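Local coordinates for borrelidin polyketide synthase, type I (Streptomyces parvulus, PDB 6OBT), which probably dehydrates beta-hydroxyacyl intermediates during borrelidin biosynthesis, acting as a dehydratase domain of the modular type I polyketide synthase, at residues A[43-48]-A[87-92]; A[65-70]-A[222-227]; A[200-205]-A[209-214]; A[271-276]-A[280-285]. All blocks are in the same frame, centred on the assembly; numbering follows the deposited sequence.

Interaction 1. Residues A[43-48]-A[87-92]; sequences AFVPAA and VELALH
Leu89 reaches out from helix 83-97 and wedges one methyl, CD2, against the bend in the chain at Phe44 and Val45. That carbon does all the tight packing. It lies 3.8 Å from CG2 of Val45 and 4.0 Å from CB of Phe44, and it meets the Phe44 ring at its edge, near the ring plane. With chi2 of Leu89 at 176°, CD1 continues the extended chain and CD2 is the branch that turns to the loop. On the other side, Val45 offers CG2, which lies between the backbone N and the carbonyl carbon because chi1 (-77°) sets CG1 anti to that carbon, and the two side chains cross obliquely. All three residues are buried, and no hydrogen bond joins the two segments. Helix 83-97 is probably the central helix of the first hotdog in the double hotdog fold of polyketide synthase dehydratases, and residues 43-46 lead into strand 47-50 beside it. Beyond Leu89 the fit is looser. CD2 of His92, one turn further along, stays 4.6 Å from CG2 of Val45; the His92 ring instead meets His42 edge-to-face, and its NE2 makes a weak bond to Ala40 O. Glu88 also leans toward 43-48 without touching it: OE1 bonds Gly225 N and His42 NE2, while OE2 takes Leu226 N, so this buried carboxylate has several donors. Phe44 is held further by edge-to-face meetings with Tyr67 and Tyr224. Pro46, partly exposed, turns away from the helix and packs on Val35 of the second subunit.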
# COMPACT_ATOMS: atom_id res chain seq x y z
N ALA A 43 -10.79 9.87 -7.42
CA ALA A 43 -11.50 10.26 -6.21
C ALA A 43 -11.64 9.10 -5.23
O ALA A 43 -11.46 9.28 -4.02
CB ALA A 43 -12.88 10.83 -6.57
N PHE A 44 -11.94 7.90 -5.73
CA PHE A 44 -12.15 6.75 -4.86
C PHE A 44 -10.85 6.08 -4.43
O PHE A 44 -10.80 5.49 -3.35
CB PHE A 44 -13.02 5.70 -5.53
CG PHE A 44 -14.46 6.09 -5.68
CD1 PHE A 44 -14.99 7.16 -4.97
CD2 PHE A 44 -15.29 5.39 -6.53
CE1 PHE A 44 -16.32 7.52 -5.12
CE2 PHE A 44 -16.62 5.75 -6.69
CZ PHE A 44 -17.14 6.81 -5.98
N VAL A 45 -9.81 6.11 -5.27
CA VAL A 45 -8.54 5.50 -4.87
C VAL A 45 -7.44 6.54 -5.06
O VAL A 45 -6.75 6.55 -6.09
CB VAL A 45 -8.26 4.20 -5.64
CG1 VAL A 45 -9.11 3.09 -5.06
CG2 VAL A 45 -8.54 4.34 -7.13
N PRO A 46 -7.25 7.44 -4.09
CA PRO A 46 -6.31 8.55 -4.27
C PRO A 46 -4.84 8.16 -4.23
O PRO A 46 -3.99 8.99 -4.58
CB PRO A 46 -6.64 9.49 -3.10
CG PRO A 46 -7.98 9.04 -2.59
CD PRO A 46 -8.05 7.57 -2.86
N ALA A 47 -4.51 6.94 -3.81
CA ALA A 47 -3.11 6.54 -3.65
C ALA A 47 -2.88 5.19 -4.30
O ALA A 47 -3.77 4.34 -4.32
CB ALA A 47 -2.73 6.47 -2.15
N ALA A 48 -1.67 5.00 -4.82
CA ALA A 48 -1.27 3.74 -5.43
C ALA A 48 -0.00 3.23 -4.76
O ALA A 48 0.90 4.02 -4.45
CB ALA A 48 -1.01 3.89 -6.94
N VAL A 87 -16.06 -1.14 -12.47
CA VAL A 87 -15.55 -1.07 -13.83
C VAL A 87 -14.76 0.22 -14.03
O VAL A 87 -13.69 0.22 -14.65
CB VAL A 87 -16.69 -1.18 -14.86
CG1 VAL A 87 -16.09 -1.23 -16.30
CG2 VAL A 87 -17.52 -2.42 -14.59
N GLU A 88 -15.30 1.34 -13.55
CA GLU A 88 -14.60 2.62 -13.58
C GLU A 88 -13.21 2.52 -12.94
O GLU A 88 -12.21 3.02 -13.49
CB GLU A 88 -15.48 3.67 -12.88
CG GLU A 88 -14.72 4.82 -12.19
CD GLU A 88 -14.33 5.90 -13.18
OE1 GLU A 88 -13.83 6.97 -12.76
OE2 GLU A 88 -14.51 5.66 -14.38
N LEU A 89 -13.13 1.87 -11.76
CA LEU A 89 -11.82 1.70 -11.11
C LEU A 89 -10.90 0.82 -11.94
O LEU A 89 -9.70 1.08 -12.02
CB LEU A 89 -12.00 1.12 -9.70
CG LEU A 89 -12.70 2.06 -8.72
CD1 LEU A 89 -12.94 1.38 -7.35
CD2 LEU A 89 -11.93 3.35 -8.57
N ALA A 90 -11.43 -0.25 -12.54
CA ALA A 90 -10.59 -1.08 -13.39
C ALA A 90 -10.07 -0.29 -14.59
O ALA A 90 -8.89 -0.42 -14.95
CB ALA A 90 -11.37 -2.31 -13.86
N LEU A 91 -10.93 0.53 -15.21
CA LEU A 91 -10.49 1.35 -16.35
C LEU A 91 -9.40 2.32 -15.93
O LEU A 91 -8.47 2.59 -16.70
CB LEU A 91 -11.68 2.11 -16.94
CG LEU A 91 -12.65 1.27 -17.78
CD1 LEU A 91 -14.04 1.92 -17.86
CD2 LEU A 91 -12.06 1.11 -19.18
N HIS A 92 -9.50 2.85 -14.70
CA HIS A 92 -8.51 3.81 -14.24
C HIS A 92 -7.18 3.13 -13.95
O HIS A 92 -6.12 3.60 -14.37
CB HIS A 92 -9.02 4.54 -12.99
CG HIS A 92 -7.99 5.42 -12.37
ND1 HIS A 92 -7.82 6.74 -12.74
CD2 HIS A 92 -7.04 5.17 -11.43
CE1 HIS A 92 -6.83 7.26 -12.04
NE2 HIS A 92 -6.33 6.33 -11.25

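Interaction 2. Residues A[65-70]-A[222-227]; sequences PSYPWL and DAYGLH
Trp69 and His227 approach from opposite directions, the imidazole coming in over one face of the indole. CE1 of His227 stands 3.7 Å above the indole plane, offset toward its rim, with CH2 of Trp69 3.8 Å from it. The rings are tilted by 43°, their centroids 4.6 Å apart for the six-membered ring, so the meeting is oblique. Trp69 holds its ring there with CG between the backbone N and the carbonyl carbon (chi1 59°), whereas His227 swings its CG anti to its own N (chi1 -167°), which carries the ring end to the indole although the CB bond does not point at it.

Tyr224 touches the same indole differently, with its phenol end. Its OH lies in the indole plane at the edge, 3.3 Å from Trp69 CZ2, and its CZ is 4.0 Å from that carbon. Tyr67 adds a lighter contact, CD2 to Tyr224 OH at 4.0 Å.

No hydrogen bond crosses between the segments; the polar ends find partners outside the two segments. Tyr67 OH bonds Ala43 O. His227 ND1 accepts from Gly229 N, which makes His227 the N-cap of helix 228-236. This capped helix start, following a loop packed on the 65-70 turn, is consistent with the His-Pro sequence that opens the second hotdog helix in polyketide synthase dehydratases.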
# COMPACT_ATOMS: atom_id res chain seq x y z
N PRO A 65 -20.28 10.12 4.28
CA PRO A 65 -19.88 11.51 4.55
C PRO A 65 -18.83 12.03 3.58
O PRO A 65 -18.77 13.24 3.34
CB PRO A 65 -19.37 11.44 5.99
CG PRO A 65 -20.18 10.35 6.59
CD PRO A 65 -20.28 9.31 5.52
N SER A 66 -18.02 11.14 3.00
CA SER A 66 -17.02 11.57 2.03
C SER A 66 -17.60 11.73 0.63
O SER A 66 -17.13 12.57 -0.14
CB SER A 66 -15.85 10.58 2.00
OG SER A 66 -15.06 10.72 3.16
N TYR A 67 -18.61 10.94 0.28
CA TYR A 67 -19.26 11.02 -1.02
C TYR A 67 -20.76 10.88 -0.80
O TYR A 67 -21.34 9.82 -1.05
CB TYR A 67 -18.75 9.94 -1.97
CG TYR A 67 -17.26 9.69 -1.90
CD1 TYR A 67 -16.73 8.73 -1.06
CD2 TYR A 67 -16.38 10.43 -2.69
CE1 TYR A 67 -15.38 8.49 -1.00
CE2 TYR A 67 -15.01 10.21 -2.64
CZ TYR A 67 -14.52 9.24 -1.78
OH TYR A 67 -13.16 9.00 -1.72
N PRO A 68 -21.42 11.93 -0.29
CA PRO A 68 -22.84 11.79 0.06
C PRO A 68 -23.73 11.41 -1.11
O PRO A 68 -24.78 10.81 -0.89
CB PRO A 68 -23.21 13.17 0.63
CG PRO A 68 -22.10 14.08 0.25
CD PRO A 68 -20.87 13.24 0.09
N TRP A 69 -23.33 11.72 -2.35
CA TRP A 69 -24.14 11.35 -3.50
C TRP A 69 -24.23 9.84 -3.69
O TRP A 69 -25.09 9.37 -4.43
CB TRP A 69 -23.61 12.03 -4.77
CG TRP A 69 -22.20 11.69 -5.10
CD1 TRP A 69 -21.08 12.38 -4.71
CD2 TRP A 69 -21.74 10.57 -5.85
NE1 TRP A 69 -19.96 11.75 -5.18
CE2 TRP A 69 -20.33 10.64 -5.89
CE3 TRP A 69 -22.38 9.51 -6.50
CZ2 TRP A 69 -19.55 9.69 -6.54
CZ3 TRP A 69 -21.60 8.56 -7.15
CH2 TRP A 69 -20.20 8.66 -7.17
N LEU A 70 -23.38 9.06 -3.01
CA LEU A 70 -23.52 7.61 -3.06
C LEU A 70 -24.85 7.14 -2.45
O LEU A 70 -25.30 6.03 -2.75
CB LEU A 70 -22.33 6.95 -2.35
CG LEU A 70 -21.00 6.94 -3.11
CD1 LEU A 70 -19.85 6.41 -2.25
CD2 LEU A 70 -21.10 6.14 -4.40
N ASP A 222 -14.00 15.90 -12.01
CA ASP A 222 -12.56 16.03 -12.24
C ASP A 222 -11.81 14.75 -11.89
O ASP A 222 -10.88 14.36 -12.60
CB ASP A 222 -12.01 17.21 -11.44
CG ASP A 222 -12.14 18.52 -12.19
OD1 ASP A 222 -12.24 18.49 -13.43
OD2 ASP A 222 -12.14 19.58 -11.54
N ALA A 223 -12.20 14.08 -10.80
CA ALA A 223 -11.40 12.95 -10.31
C ALA A 223 -11.97 11.60 -10.73
O ALA A 223 -11.73 10.59 -10.05
CB ALA A 223 -11.26 13.03 -8.79
N TYR A 224 -12.70 11.56 -11.84
CA TYR A 224 -13.27 10.32 -12.36
C TYR A 224 -12.92 10.19 -13.83
O TYR A 224 -12.64 11.17 -14.51
CB TYR A 224 -14.79 10.30 -12.17
CG TYR A 224 -15.20 10.36 -10.72
CD1 TYR A 224 -15.30 9.20 -9.97
CD2 TYR A 224 -15.49 11.58 -10.10
CE1 TYR A 224 -15.67 9.24 -8.64
CE2 TYR A 224 -15.87 11.62 -8.76
CZ TYR A 224 -15.95 10.45 -8.04
OH TYR A 224 -16.32 10.46 -6.70
N GLY A 225 -12.92 8.95 -14.31
CA GLY A 225 -12.81 8.72 -15.73
C GLY A 225 -14.18 9.01 -16.32
O GLY A 225 -14.35 9.96 -17.10
N LEU A 226 -15.16 8.21 -15.92
CA LEU A 226 -16.58 8.45 -16.20
C LEU A 226 -17.33 8.42 -14.88
O LEU A 226 -17.38 7.38 -14.21
CB LEU A 226 -17.15 7.41 -17.17
CG LEU A 226 -18.63 7.60 -17.55
CD1 LEU A 226 -18.80 8.93 -18.27
CD2 LEU A 226 -19.11 6.46 -18.43
N HIS A 227 -17.92 9.57 -14.50
CA HIS A 227 -18.58 9.67 -13.20
C HIS A 227 -19.55 8.50 -12.99
O HIS A 227 -20.37 8.21 -13.88
CB HIS A 227 -19.36 10.99 -13.09
CG HIS A 227 -19.80 11.32 -11.70
ND1 HIS A 227 -20.92 10.75 -11.12
CD2 HIS A 227 -19.29 12.17 -10.78
CE1 HIS A 227 -21.06 11.23 -9.89
NE2 HIS A 227 -20.09 12.10 -9.67

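Interaction 3. Residues A[200-205]-A[209-214]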
# COMPACT_ATOMS: atom_id res chain seq x y z
N ARG A 200 -32.61 11.53 -19.93
CA ARG A 200 -33.40 12.68 -20.37
C ARG A 200 -34.33 12.36 -21.54
O ARG A 200 -35.51 12.76 -21.52
CB ARG A 200 -32.48 13.84 -20.76
CG ARG A 200 -31.36 14.10 -19.78
CD ARG A 200 -31.89 14.62 -18.44
NE ARG A 200 -30.82 14.73 -17.46
CZ ARG A 200 -30.96 15.25 -16.25
NH1 ARG A 200 -32.14 15.73 -15.86
NH2 ARG A 200 -29.92 15.31 -15.42
N ARG A 201 -33.83 11.70 -22.58
CA ARG A 201 -34.68 11.36 -23.72
C ARG A 201 -34.28 9.98 -24.23
O ARG A 201 -33.13 9.57 -24.08
CB ARG A 201 -34.56 12.40 -24.86
CG ARG A 201 -34.42 13.85 -24.41
CD ARG A 201 -35.08 14.81 -25.39
NE ARG A 201 -34.44 14.76 -26.70
CZ ARG A 201 -33.69 15.73 -27.20
NH1 ARG A 201 -33.49 16.84 -26.50
NH2 ARG A 201 -33.14 15.60 -28.40
N ALA A 202 -35.23 9.27 -24.82
CA ALA A 202 -34.95 7.96 -25.39
C ALA A 202 -35.79 7.74 -26.65
O ALA A 202 -36.88 8.31 -26.79
CB ALA A 202 -35.20 6.84 -24.37
N TRP A 203 -35.25 6.95 -27.58
CA TRP A 203 -35.95 6.52 -28.78
C TRP A 203 -35.71 5.04 -28.99
O TRP A 203 -34.68 4.50 -28.61
CB TRP A 203 -35.47 7.23 -30.07
CG TRP A 203 -35.46 8.72 -30.08
CD1 TRP A 203 -36.32 9.54 -30.76
CD2 TRP A 203 -34.52 9.57 -29.42
NE1 TRP A 203 -35.98 10.86 -30.55
CE2 TRP A 203 -34.88 10.90 -29.73
CE3 TRP A 203 -33.42 9.34 -28.59
CZ2 TRP A 203 -34.17 12.00 -29.24
CZ3 TRP A 203 -32.71 10.43 -28.11
CH2 TRP A 203 -33.09 11.74 -28.44
N ARG A 204 -36.66 4.39 -29.65
CA ARG A 204 -36.42 3.08 -30.24
C ARG A 204 -35.90 3.28 -31.66
O ARG A 204 -36.54 3.97 -32.46
CB ARG A 204 -37.70 2.24 -30.25
CG ARG A 204 -37.58 0.90 -30.97
CD ARG A 204 -38.73 -0.01 -30.55
NE ARG A 204 -38.85 -1.22 -31.38
CZ ARG A 204 -39.55 -2.29 -31.02
NH1 ARG A 204 -40.19 -2.32 -29.86
NH2 ARG A 204 -39.61 -3.35 -31.83
N ALA A 205 -34.76 2.68 -31.96
CA ALA A 205 -34.12 2.78 -33.27
C ALA A 205 -33.99 1.37 -33.83
O ALA A 205 -33.04 0.66 -33.49
CB ALA A 205 -32.76 3.47 -33.17
N LEU A 209 -31.88 0.47 -28.70
CA LEU A 209 -32.27 1.57 -27.84
C LEU A 209 -31.24 2.70 -27.96
O LEU A 209 -30.04 2.45 -27.89
CB LEU A 209 -32.32 1.07 -26.40
CG LEU A 209 -32.90 1.92 -25.29
CD1 LEU A 209 -34.40 1.74 -25.30
CD2 LEU A 209 -32.29 1.44 -23.99
N VAL A 210 -31.71 3.94 -28.15
CA VAL A 210 -30.82 5.10 -28.08
C VAL A 210 -31.38 6.10 -27.08
O VAL A 210 -32.59 6.23 -26.90
CB VAL A 210 -30.56 5.77 -29.45
CG1 VAL A 210 -29.90 4.79 -30.39
CG2 VAL A 210 -31.87 6.32 -30.06
N ALA A 211 -30.46 6.81 -26.41
CA ALA A 211 -30.84 7.68 -25.30
C ALA A 211 -29.84 8.82 -25.16
O ALA A 211 -28.65 8.68 -25.45
CB ALA A 211 -30.91 6.89 -23.99
N GLU A 212 -30.36 9.97 -24.71
CA GLU A 212 -29.56 11.08 -24.20
C GLU A 212 -29.56 11.01 -22.68
O GLU A 212 -30.62 10.94 -22.06
CB GLU A 212 -30.12 12.43 -24.67
CG GLU A 212 -29.78 12.76 -26.11
CD GLU A 212 -30.53 13.97 -26.63
OE1 GLU A 212 -30.52 14.18 -27.86
OE2 GLU A 212 -31.12 14.72 -25.81
N ILE A 213 -28.36 11.01 -22.09
CA ILE A 213 -28.16 10.84 -20.66
C ILE A 213 -27.15 11.89 -20.20
O ILE A 213 -26.10 12.03 -20.82
CB ILE A 213 -27.65 9.42 -20.34
CG1 ILE A 213 -28.56 8.36 -20.98
CG2 ILE A 213 -27.58 9.19 -18.85
CD1 ILE A 213 -27.99 6.96 -21.00
N SER A 214 -27.46 12.63 -19.13
CA SER A 214 -26.53 13.66 -18.69
C SER A 214 -26.61 13.91 -17.18
O SER A 214 -27.66 13.72 -16.56
CB SER A 214 -26.75 14.97 -19.45
OG SER A 214 -28.06 15.46 -19.31
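A beta hairpin with a classic bulge joins these strands: Arg200 and Arg201 both face Glu212, whose carbonyl O takes a bond from Arg200 N at 3.0 Å and a weak one from Arg201 N. Past the bulge the antiparallel pairing is regular. Trp203 N reaches Val210 O at 2.8 Å and Val210 N returns to Trp203 O at 3.1 Å, while Ala202 and Ala211 form the close non-hydrogen-bonded pair between.

On the face carrying Arg201, Trp203, Val210 and Glu212, the Arg201 chain, bent at chi2 and chi3, brings its guanidinium alongside the Glu212 carboxylate. OE2 of Glu212 lies over the guanidinium face, 3.1 Å above the centre of its plane, and OE1 is 3.0 Å from NH2 of Arg201. The two planes are 61° apart and no N-H points at OE1, so this salt bridge rests on charge alone. OE1 instead receives Trp168 NE1, and it lies 3.6 Å from CH2 at the edge of the Trp203 ring. Trp203 CE3 also rests against Val210 CG2 at 3.7 Å, the two side chains crossing at about a right angle.

At the open end of the hairpin Arg200 NH2 donates to Ser214 O at 3.0 Å. That oxygen lies in the guanidinium plane, but the donor stands 40° out of the carbonyl plane. Together these strands form a hairpin between strands 174-176 and 270-276, consistent with the double hotdog fold of polyketide synthase dehydratases.

Interaction 4. Residues A[271-276]-A[280-285]; sequences LRVRID and SSWQAW
A beta hairpin, strands 270-276 and 281-286, carries a classic bulge beside its turn, where Ser280 and Ser281 both face Asp276. Three hydrogen-bonded pairs knit it together, Arg272 with Trp285, Arg274 with Gln283 and Asp276 with Ser281, each with a bond in both directions; the shortest, Trp285 N to Arg272 O, is 2.7 Å.

On the face of Val273, Ile275, Trp282 and Ala284, Ile275 lies alongside the Trp282 indole and packs over one face of it. CG1 sits 3.8 Å from the centroid of the five-membered ring, 18° off its normal, a CH-pi contact. CD1 of Ile275 lies 3.2 Å from NE1 of Trp282. Val273 turns CG1 anti to its backbone N (chi1 -177°) and meets Trp282 CD1 at 4.0 Å.

On the opposite face buried Trp285 presents its ring edge, CZ3, to Arg274 CB at 3.8 Å, and the guanidinium of the partly exposed Arg274, beyond a bend at chi3, forms a salt bridge with Asp208.

Strand 270-276 pairs outward with strand 208-214, and strand 281-286 with strand 291-301. The Trp282 indole gives its N-H to Ala234 O in helix 228-236, and Trp285 NE1 reaches Glu163 O in a loop on the other face.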
# COMPACT_ATOMS: atom_id res chain seq x y z
N LEU A 271 -23.99 12.22 -22.51
CA LEU A 271 -23.72 11.13 -23.44
C LEU A 271 -24.89 10.90 -24.39
O LEU A 271 -26.05 11.10 -24.04
CB LEU A 271 -23.46 9.82 -22.73
CG LEU A 271 -22.23 9.77 -21.84
CD1 LEU A 271 -22.35 8.53 -20.98
CD2 LEU A 271 -20.98 9.75 -22.68
N ARG A 272 -24.54 10.44 -25.59
CA ARG A 272 -25.46 9.79 -26.52
C ARG A 272 -25.13 8.30 -26.55
O ARG A 272 -23.96 7.93 -26.73
CB ARG A 272 -25.35 10.42 -27.92
CG ARG A 272 -25.71 11.88 -27.86
CD ARG A 272 -25.36 12.67 -29.11
NE ARG A 272 -25.90 14.02 -28.98
CZ ARG A 272 -25.97 14.90 -29.97
NH1 ARG A 272 -26.48 16.10 -29.75
NH2 ARG A 272 -25.52 14.58 -31.17
N VAL A 273 -26.14 7.46 -26.31
CA VAL A 273 -25.93 6.06 -25.99
C VAL A 273 -26.72 5.19 -26.96
O VAL A 273 -27.86 5.52 -27.31
CB VAL A 273 -26.33 5.77 -24.53
CG1 VAL A 273 -26.05 4.33 -24.16
CG2 VAL A 273 -25.59 6.71 -23.59
N ARG A 274 -26.11 4.10 -27.41
CA ARG A 274 -26.77 3.13 -28.28
C ARG A 274 -26.58 1.75 -27.69
O ARG A 274 -25.44 1.31 -27.50
CB ARG A 274 -26.23 3.15 -29.71
CG ARG A 274 -26.85 2.01 -30.55
CD ARG A 274 -26.46 2.07 -32.02
NE ARG A 274 -27.28 3.03 -32.75
CZ ARG A 274 -28.29 2.70 -33.56
NH1 ARG A 274 -28.62 1.43 -33.74
NH2 ARG A 274 -28.96 3.65 -34.20
N ILE A 275 -27.68 1.06 -27.39
CA ILE A 275 -27.68 -0.24 -26.75
C ILE A 275 -28.25 -1.26 -27.72
O ILE A 275 -29.32 -1.05 -28.30
CB ILE A 275 -28.49 -0.23 -25.43
CG1 ILE A 275 -28.00 0.90 -24.52
CG2 ILE A 275 -28.40 -1.59 -24.72
CD1 ILE A 275 -28.70 0.93 -23.16
N ASP A 276 -27.54 -2.38 -27.89
CA ASP A 276 -27.97 -3.46 -28.78
C ASP A 276 -28.17 -4.74 -27.97
O ASP A 276 -27.18 -5.38 -27.58
CB ASP A 276 -26.93 -3.69 -29.89
CG ASP A 276 -27.16 -4.98 -30.69
OD1 ASP A 276 -26.29 -5.30 -31.54
OD2 ASP A 276 -28.18 -5.67 -30.51
N SER A 280 -26.10 -7.66 -26.13
CA SER A 280 -26.12 -6.73 -25.00
C SER A 280 -24.89 -5.81 -24.93
O SER A 280 -24.14 -5.83 -23.94
CB SER A 280 -26.28 -7.49 -23.68
OG SER A 280 -25.61 -8.74 -23.71
N SER A 281 -24.70 -5.02 -25.97
CA SER A 281 -23.55 -4.14 -26.12
C SER A 281 -23.97 -2.67 -26.07
O SER A 281 -25.10 -2.30 -26.40
CB SER A 281 -22.82 -4.42 -27.43
OG SER A 281 -23.74 -4.34 -28.53
N TRP A 282 -23.01 -1.83 -25.67
CA TRP A 282 -23.19 -0.40 -25.47
C TRP A 282 -22.17 0.35 -26.30
O TRP A 282 -21.01 -0.05 -26.38
CB TRP A 282 -22.99 -0.01 -23.99
CG TRP A 282 -24.19 -0.09 -23.08
CD1 TRP A 282 -24.81 0.96 -22.46
CD2 TRP A 282 -24.88 -1.27 -22.63
NE1 TRP A 282 -25.85 0.51 -21.69
CE2 TRP A 282 -25.92 -0.86 -21.79
CE3 TRP A 282 -24.72 -2.64 -22.89
CZ2 TRP A 282 -26.79 -1.76 -21.17
CZ3 TRP A 282 -25.59 -3.54 -22.28
CH2 TRP A 282 -26.61 -3.09 -21.43
N GLN A 283 -22.61 1.46 -26.88
CA GLN A 283 -21.72 2.48 -27.43
C GLN A 283 -22.19 3.81 -26.88
O GLN A 283 -23.40 4.08 -26.86
CB GLN A 283 -21.75 2.53 -28.98
CG GLN A 283 -21.36 1.26 -29.69
CD GLN A 283 -21.84 1.27 -31.11
OE1 GLN A 283 -21.10 1.60 -32.02
NE2 GLN A 283 -23.11 0.92 -31.32
N ALA A 284 -21.25 4.63 -26.44
CA ALA A 284 -21.59 5.98 -26.00
C ALA A 284 -20.66 7.00 -26.65
O ALA A 284 -19.46 6.77 -26.76
CB ALA A 284 -21.51 6.12 -24.49
N TRP A 285 -21.24 8.13 -27.07
CA TRP A 285 -20.52 9.27 -27.63
C TRP A 285 -20.83 10.51 -26.80
O TRP A 285 -21.81 10.53 -26.05
CB TRP A 285 -20.91 9.52 -29.10
CG TRP A 285 -20.69 8.36 -30.03
CD1 TRP A 285 -19.61 8.16 -30.84
CD2 TRP A 285 -21.56 7.23 -30.24
NE1 TRP A 285 -19.75 6.99 -31.54
CE2 TRP A 285 -20.93 6.39 -31.18
CE3 TRP A 285 -22.80 6.86 -29.71
CZ2 TRP A 285 -21.52 5.21 -31.63
CZ3 TRP A 285 -23.37 5.67 -30.15
CH2 TRP A 285 -22.74 4.87 -31.11

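Interactions 1 and 2 touch and share one cluster of aromatic rings around a buried carboxylate, which ties the 222-227 loop to the first hotdog helix. Both rely on side-chain packing, with no hydrogen bond between their own segments; interaction 1 is fully buried and aliphatic, interaction 2 partly buried and aromatic. Interactions 3 and 4, centres 9 Å apart, are hairpins joined edge to edge through strands 208-214 and 270-276, and backbone bonds dominate them. Interaction 3 lies further out and adds charged groups, whereas interaction 4 buries a tryptophan whose indole N-H bonds helix 228-236, the helix that His227 of interaction 2 caps.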